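Local coordinates for protein glutathione S-transferase 1 (Ascaris suum, PDB 4Q5F) that conjugates reduced glutathione to a wide range of hydrophobic electrophiles and can also act as a glutathione peroxidase, at residues L191-K194 / K195-E198. Residues are numbered along the deposited sequence; the frame is centred on the assembly and turned at random.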
# COMPACT_ATOMS: atom_id res chain seq x y z
N LEU B 191 -16.76 -19.91 3.98
CA LEU B 191 -18.06 -19.52 3.45
C LEU B 191 -18.41 -18.08 3.78
O LEU B 191 -19.14 -17.42 3.03
CB LEU B 191 -19.16 -20.48 3.93
CG LEU B 191 -19.61 -20.57 5.39
CD1 LEU B 191 -20.51 -19.43 5.77
CD2 LEU B 191 -20.38 -21.86 5.59
N GLN B 192 -17.89 -17.57 4.90
CA GLN B 192 -18.16 -16.19 5.29
C GLN B 192 -17.58 -15.23 4.25
O GLN B 192 -18.14 -14.16 4.01
CB GLN B 192 -17.58 -15.89 6.68
CG GLN B 192 -18.27 -16.63 7.82
CD GLN B 192 -19.74 -16.26 7.95
OE1 GLN B 192 -20.16 -15.18 7.54
NE2 GLN B 192 -20.52 -17.17 8.53
N LEU B 193 -16.47 -15.62 3.64
CA LEU B 193 -15.91 -14.85 2.53
C LEU B 193 -16.73 -15.09 1.26
O LEU B 193 -16.95 -14.17 0.48
CB LEU B 193 -14.45 -15.23 2.28
CG LEU B 193 -13.39 -14.70 3.25
CD1 LEU B 193 -12.01 -15.08 2.73
CD2 LEU B 193 -13.48 -13.19 3.44
N LYS B 194 -17.16 -16.33 1.05
CA LYS B 194 -17.96 -16.68 -0.12
C LYS B 194 -19.26 -15.88 -0.15
O LYS B 194 -19.65 -15.37 -1.20
CB LYS B 194 -18.25 -18.18 -0.14
CG LYS B 194 -17.22 -18.99 -0.91
CD LYS B 194 -16.95 -20.35 -0.27
CE LYS B 194 -18.14 -21.29 -0.38
NZ LYS B 194 -17.80 -22.66 0.10
N LYS B 195 -19.92 -15.76 1.00
CA LYS B 195 -21.13 -14.97 1.11
C LYS B 195 -20.81 -13.50 0.86
O LYS B 195 -21.51 -12.81 0.12
CB LYS B 195 -21.77 -15.12 2.49
CG LYS B 195 -22.43 -16.47 2.74
CD LYS B 195 -23.33 -16.42 3.97
CE LYS B 195 -22.56 -16.73 5.25
NZ LYS B 195 -23.34 -16.50 6.49
N TYR B 196 -19.75 -13.03 1.52
CA TYR B 196 -19.27 -11.66 1.41
C TYR B 196 -19.04 -11.26 -0.05
O TYR B 196 -19.42 -10.16 -0.47
CB TYR B 196 -17.99 -11.53 2.22
CG TYR B 196 -17.17 -10.28 1.99
CD1 TYR B 196 -17.71 -9.02 2.19
CD2 TYR B 196 -15.83 -10.37 1.62
CE1 TYR B 196 -16.95 -7.88 1.99
CE2 TYR B 196 -15.07 -9.24 1.42
CZ TYR B 196 -15.63 -8.00 1.61
OH TYR B 196 -14.87 -6.87 1.42
N ILE B 197 -18.44 -12.15 -0.82
CA ILE B 197 -18.19 -11.91 -2.23
C ILE B 197 -19.50 -11.96 -3.02
O ILE B 197 -19.69 -11.18 -3.95
CB ILE B 197 -17.18 -12.94 -2.80
CG1 ILE B 197 -15.82 -12.76 -2.13
CG2 ILE B 197 -17.03 -12.79 -4.32
CD1 ILE B 197 -14.88 -13.92 -2.33
N GLU B 198 -20.38 -12.88 -2.65
CA GLU B 198 -21.68 -13.01 -3.31
C GLU B 198 -22.49 -11.73 -3.11
O GLU B 198 -23.12 -11.23 -4.04
CB GLU B 198 -22.45 -14.20 -2.75
CG GLU B 198 -23.70 -14.56 -3.54
CD GLU B 198 -24.62 -15.49 -2.77
OE1 GLU B 198 -25.28 -15.03 -1.82
OE2 GLU B 198 -24.69 -16.69 -3.12
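Lys195 N donates to Leu191 O at 2.7 Å, in a nearly straight bond with an N-H...O angle of 166°. Three more i to i+4 bonds link the same two consecutive turns of helix 191-201: Tyr196 N to Gln192 O, Ile197 N to Leu193 O at 2.8 Å, and Glu198 N to Lys194 O. The bond from Tyr196 N to Gln192 O is longer, 3.2 Å. On the outer side the chain of Lys195 runs back alongside Leu191 and Gln192, all pointing the same way. Its CE meets Leu191 CD1 at 3.4 Å. Its NZ lies 3.5 Å from Gln192 NE2 and about as far from OE1, beside the amide. The Gln192 chain bends at chi2 (-62°), which folds the amide over to this lysine end. The inner side is mostly apolar. Leu193 CD2 approaches the Tyr196 ring obliquely, 4.1 Å from its CD2. The tyrosine CG is anti to the backbone N (chi1 167°), and the side chain leads away from residues 191-194 to Leu152 and Thr173, where its hydroxyl hydrogen-bonds Asp169. Ile197 packs on Leu176, while Leu193 reaches Leu145. The arrangement is that of an amphipathic alpha-helix, here packing helix 191-201 against helices 129-155 and 167-182 of the all-helical C-terminal domain of a sigma-class glutathione transferase.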